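Local structure of putative isohexenylglutaconyl-CoA hydratase (Pseudomonas aeruginosa, 4ZU2) at residues E12-G16 with V17-T21; R196-E199 with T200-Q203. The protein probably hydrates isohexenylglutaconyl-CoA, a step of citronellate and related acyclic terpene breakdown, as a member of the crotonase (enoyl-CoA hydratase/isomerase) family. All coordinates share one frame; numbering follows the deposited sequence.

Overall arrangement
Interaction 1 (E12-G16 with V17-T21) is a beta hairpin at the margin of the six-stranded sheet, and interaction 2 (R196-E199 with T200-Q203) is two turns of the helix 190-205 that packs on one face of that sheet. Their centres lie 14 Å apart and the two meet: the R19 guanidinium atom NH2 is 3.7 Å from L201 CD1, and V17 also leans on L201. Each is partly buried. The hairpin is closed by paired strand backbones, with aliphatic side chains paired on each face; the helix has mainly i to i+4 backbone bonds plus one from a threonine hydroxyl, buried leucines and threonine packed on the sheet, and glutamates on its exposed side.

Interaction 1 (E12-G16 with V17-T21); sequences EPIEG and VLRIT
I14 and V17, the first and last residues of the turn, are joined by two backbone hydrogen bonds: I14 N to V17 O (2.9 Å) and V17 N to I14 O (3.1 Å). One pair farther along, E12 N donates to R19 O at 2.8 Å and in the carbonyl plane, while R19 N returns a longer bond to E12 O from well above that carbonyl's plane. P13, which has no N-H to give, occupies the non-hydrogen-bonded position opposite L18. Its CA lies 3.5 Å from V17 O, a CA-H...O contact.

Nonpolar side chains touch on both faces of the ribbon, and one meets the arginine. On the face of E12, I14, V17 and R19, the I14 and V17 side chains run alongside each other, with I14 CD1 3.7 Å from V17 CB. The same methyl sits at the edge of the R19 guanidinium, near its plane, 3.4 Å from NE. The arginine chain, bent at chi2 (109°), brings NE alongside I14 CG1 and CD1, where this nitrogen is buried without a polar partner. The guanidinium also lies close to that of R58, a like charge. On the other face P13 CB meets L18 CD1, and L18 continues onto helix 33-47.

Away from the turn, a water bridges polar side chains: it donates to E12 OE2 (2.9 Å) and hydrogen-bonds T21 OG1. E15, at the turn, forms a salt bridge with R205.

The whole is a two-residue beta hairpin with a type II' turn, I14 to V17, placing strand 9-14 at the margin of the crotonase-fold sheet.

Interaction 2 (R196-E199 with T200-Q203); sequences RLEE and TLEQ
The carboxylates of E198 and E202 lie side by side on the exposed helix flank, their planes 39° apart. E202 OE1 lies 2.8 Å from E198 OE2, beyond that oxygen rather than over the carboxylate face; both are acceptors of like charge, probably unfavourable unless one is protonated. E202 has a weak, long ion pair with R206. On the adjoining flank the E199 carboxylate and Q203 amide stand 59° apart, their chains crossing at about a right angle, with E199 OE2 3.9 Å from Q203 CG. Q203 also packs on T168 of a neighbouring subunit.

Two donors grip R196 O from opposite faces of its carbonyl plane, T200 N and the hydroxyl OG1, each at 3.0 Å. With OG1 beside its own backbone N (chi1 -64°), the hydroxyl is turned back to the preceding turn. E199 O is shared by Q203 N, nearly in line with the carbonyl, and by E202 N, above its plane, which also donates to E198 O.

L197 and L201 point the same way, CG to CD1 4.2 Å, and continue onto R19. T200 packs on strands 126-130 and 185-187.

This is an amphipathic alpha helix laid against the crotonase-fold sheet, leucines and threonine inward, glutamates outward.

Interaction 1 (E12-G16 with V17-T21)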
loop_
_atom_site.group_PDB
_atom_site.type_symbol
_atom_site.label_atom_id
_atom_site.label_comp_id
_atom_site.label_asym_id
_atom_site.label_seq_id
_atom_site.Cartn_x
_atom_site.Cartn_y
_atom_site.Cartn_z
ATOM N N GLU A 12 -28.804 -16.906 6.090
ATOM C CA GLU A 12 -28.753 -17.714 7.331
ATOM C C GLU A 12 -28.390 -16.910 8.586
ATOM O O GLU A 12 -27.240 -16.870 9.007
ATOM C CB GLU A 12 -27.757 -18.869 7.183
ATOM C CG GLU A 12 -27.795 -19.648 5.839
ATOM C CD GLU A 12 -26.721 -20.760 5.796
ATOM O OE1 GLU A 12 -26.798 -21.681 6.632
ATOM O OE2 GLU A 12 -25.784 -20.708 4.970
ATOM N N PRO A 13 -29.369 -16.262 9.204
ATOM C CA PRO A 13 -29.036 -15.459 10.396
ATOM C C PRO A 13 -28.923 -16.208 11.746
ATOM O O PRO A 13 -29.917 -16.495 12.403
ATOM C CB PRO A 13 -30.185 -14.435 10.445
ATOM C CG PRO A 13 -31.286 -15.019 9.634
ATOM C CD PRO A 13 -30.762 -16.085 8.763
ATOM N N ILE A 14 -27.697 -16.464 12.178
ATOM C CA ILE A 14 -27.432 -17.073 13.477
ATOM C C ILE A 14 -27.017 -16.017 14.511
ATOM O O ILE A 14 -25.838 -15.718 14.659
ATOM C CB ILE A 14 -26.303 -18.122 13.385
ATOM C CG1 ILE A 14 -25.062 -17.549 12.655
ATOM C CG2 ILE A 14 -26.794 -19.335 12.628
ATOM C CD1 ILE A 14 -23.678 -17.943 13.262
ATOM N N GLU A 15 -27.990 -15.474 15.234
ATOM C CA GLU A 15 -27.724 -14.554 16.331
ATOM C C GLU A 15 -27.297 -13.204 15.781
ATOM O O GLU A 15 -28.113 -12.483 15.220
ATOM C CB GLU A 15 -26.673 -15.112 17.296
ATOM C CG GLU A 15 -27.005 -16.452 17.900
ATOM C CD GLU A 15 -25.743 -17.226 18.301
ATOM O OE1 GLU A 15 -24.809 -17.307 17.460
ATOM O OE2 GLU A 15 -25.678 -17.741 19.452
ATOM N N GLY A 16 -26.031 -12.851 15.948
ATOM C CA GLY A 16 -25.519 -11.616 15.390
ATOM C C GLY A 16 -24.827 -11.797 14.046
ATOM O O GLY A 16 -24.370 -10.807 13.484
ATOM N N VAL A 17 -24.767 -13.031 13.522
ATOM C CA VAL A 17 -24.031 -13.316 12.276
ATOM C C VAL A 17 -24.988 -13.639 11.139
ATOM O O VAL A 17 -25.758 -14.571 11.244
ATOM C CB VAL A 17 -23.007 -14.440 12.467
ATOM C CG1 VAL A 17 -22.270 -14.700 11.191
ATOM C CG2 VAL A 17 -22.038 -14.054 13.618
ATOM N N LEU A 18 -25.000 -12.814 10.096
ATOM C CA LEU A 18 -25.833 -13.093 8.908
ATOM C C LEU A 18 -24.939 -13.716 7.821
ATOM O O LEU A 18 -24.067 -13.049 7.267
ATOM C CB LEU A 18 -26.545 -11.841 8.405
ATOM C CG LEU A 18 -27.286 -11.915 7.046
ATOM C CD1 LEU A 18 -28.370 -12.984 7.032
ATOM C CD2 LEU A 18 -27.905 -10.578 6.726
ATOM N N ARG A 19 -25.107 -15.010 7.582
ATOM C CA ARG A 19 -24.440 -15.682 6.477
ATOM C C ARG A 19 -25.227 -15.497 5.186
ATOM O O ARG A 19 -26.438 -15.669 5.181
ATOM C CB ARG A 19 -24.342 -17.163 6.752
ATOM C CG ARG A 19 -23.216 -17.501 7.656
ATOM C CD ARG A 19 -23.725 -17.944 9.041
ATOM N NE ARG A 19 -22.678 -18.302 10.009
ATOM C CZ ARG A 19 -21.642 -19.109 9.776
ATOM N NH1 ARG A 19 -21.419 -19.674 8.598
ATOM N NH2 ARG A 19 -20.791 -19.357 10.738
ATOM N N ILE A 20 -24.529 -15.205 4.094
ATOM C CA ILE A 20 -25.175 -14.905 2.809
ATOM C C ILE A 20 -24.499 -15.741 1.748
ATOM O O ILE A 20 -23.294 -15.617 1.537
ATOM C CB ILE A 20 -25.016 -13.416 2.407
ATOM C CG1 ILE A 20 -25.469 -12.474 3.542
ATOM C CG2 ILE A 20 -25.774 -13.127 1.080
ATOM C CD1 ILE A 20 -25.046 -11.066 3.352
ATOM N N THR A 21 -25.259 -16.601 1.077
ATOM C CA THR A 21 -24.644 -17.521 0.120
ATOM C C THR A 21 -25.112 -17.201 -1.286
ATOM O O THR A 21 -26.296 -17.078 -1.564
ATOM C CB THR A 21 -24.853 -19.012 0.502
ATOM O OG1 THR A 21 -24.266 -19.246 1.781
ATOM C CG2 THR A 21 -24.180 -19.945 -0.493
HETATM O O HOH W 1 -25.030 -22.255 2.698
#

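Interaction 2 (R196-E199 with T200-Q203)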
loop_
_atom_site.group_PDB
_atom_site.type_symbol
_atom_site.label_atom_id
_atom_site.label_comp_id
_atom_site.label_asym_id
_atom_site.label_seq_id
_atom_site.Cartn_x
_atom_site.Cartn_y
_atom_site.Cartn_z
ATOM N N ARG A 196 -10.967 -21.582 10.638
ATOM C CA ARG A 196 -10.541 -20.196 10.504
ATOM C C ARG A 196 -11.720 -19.250 10.561
ATOM O O ARG A 196 -11.627 -18.186 11.154
ATOM C CB ARG A 196 -9.779 -19.961 9.213
ATOM C CG ARG A 196 -9.303 -18.529 9.081
ATOM C CD ARG A 196 -8.219 -18.240 10.105
ATOM N NE ARG A 196 -7.038 -19.047 9.837
ATOM C CZ ARG A 196 -5.955 -19.097 10.617
ATOM N NH1 ARG A 196 -5.882 -18.377 11.745
ATOM N NH2 ARG A 196 -4.924 -19.855 10.256
ATOM N N LEU A 197 -12.818 -19.630 9.935
ATOM C CA LEU A 197 -13.977 -18.752 9.898
ATOM C C LEU A 197 -14.523 -18.559 11.291
ATOM O O LEU A 197 -14.756 -17.431 11.723
ATOM C CB LEU A 197 -15.081 -19.298 9.007
ATOM C CG LEU A 197 -16.409 -18.519 9.026
ATOM C CD1 LEU A 197 -16.197 -17.085 8.585
ATOM C CD2 LEU A 197 -17.461 -19.178 8.119
ATOM N N GLU A 198 -14.776 -19.668 11.979
ATOM C CA GLU A 198 -15.298 -19.593 13.325
ATOM C C GLU A 198 -14.262 -18.951 14.291
ATOM O O GLU A 198 -14.638 -18.358 15.297
ATOM C CB GLU A 198 -15.755 -20.978 13.804
ATOM C CG GLU A 198 -16.200 -20.988 15.264
ATOM C CD GLU A 198 -17.213 -19.881 15.598
ATOM O OE1 GLU A 198 -18.275 -19.826 14.920
ATOM O OE2 GLU A 198 -16.939 -19.068 16.540
ATOM N N GLU A 199 -12.969 -19.085 14.013
ATOM C CA GLU A 199 -11.981 -18.413 14.849
ATOM C C GLU A 199 -12.183 -16.893 14.723
ATOM O O GLU A 199 -12.397 -16.196 15.722
ATOM C CB GLU A 199 -10.579 -18.804 14.449
ATOM C CG GLU A 199 -9.523 -18.137 15.286
ATOM C CD GLU A 199 -9.746 -18.310 16.788
ATOM O OE1 GLU A 199 -10.270 -19.384 17.199
ATOM O OE2 GLU A 199 -9.387 -17.374 17.553
ATOM N N THR A 200 -12.177 -16.420 13.473
ATOM C CA THR A 200 -12.403 -15.015 13.123
ATOM C C THR A 200 -13.662 -14.509 13.803
ATOM O O THR A 200 -13.672 -13.455 14.411
ATOM C CB THR A 200 -12.581 -14.860 11.621
ATOM O OG1 THR A 200 -11.369 -15.235 10.946
ATOM C CG2 THR A 200 -12.972 -13.419 11.235
ATOM N N LEU A 201 -14.713 -15.294 13.742
ATOM C CA LEU A 201 -15.985 -14.878 14.306
ATOM C C LEU A 201 -15.944 -14.792 15.821
ATOM O O LEU A 201 -16.673 -14.008 16.404
ATOM C CB LEU A 201 -17.107 -15.803 13.863
ATOM C CG LEU A 201 -17.564 -15.650 12.403
ATOM C CD1 LEU A 201 -18.640 -16.701 12.073
ATOM C CD2 LEU A 201 -18.100 -14.223 12.092
ATOM N N GLU A 202 -15.097 -15.572 16.467
ATOM C CA GLU A 202 -15.061 -15.488 17.911
ATOM C C GLU A 202 -14.191 -14.282 18.287
ATOM O O GLU A 202 -14.467 -13.615 19.258
ATOM C CB GLU A 202 -14.608 -16.795 18.554
ATOM C CG GLU A 202 -15.155 -16.927 19.959
ATOM C CD GLU A 202 -16.619 -17.299 20.015
ATOM O OE1 GLU A 202 -17.043 -18.120 19.175
ATOM O OE2 GLU A 202 -17.339 -16.740 20.887
ATOM N N GLN A 203 -13.172 -13.975 17.485
ATOM C CA GLN A 203 -12.419 -12.736 17.692
ATOM C C GLN A 203 -13.306 -11.512 17.586
ATOM O O GLN A 203 -13.157 -10.544 18.329
ATOM C CB GLN A 203 -11.305 -12.611 16.681
ATOM C CG GLN A 203 -10.282 -13.698 16.834
ATOM C CD GLN A 203 -9.196 -13.614 15.787
ATOM O OE1 GLN A 203 -9.456 -13.663 14.590
ATOM N NE2 GLN A 203 -7.971 -13.464 16.239
#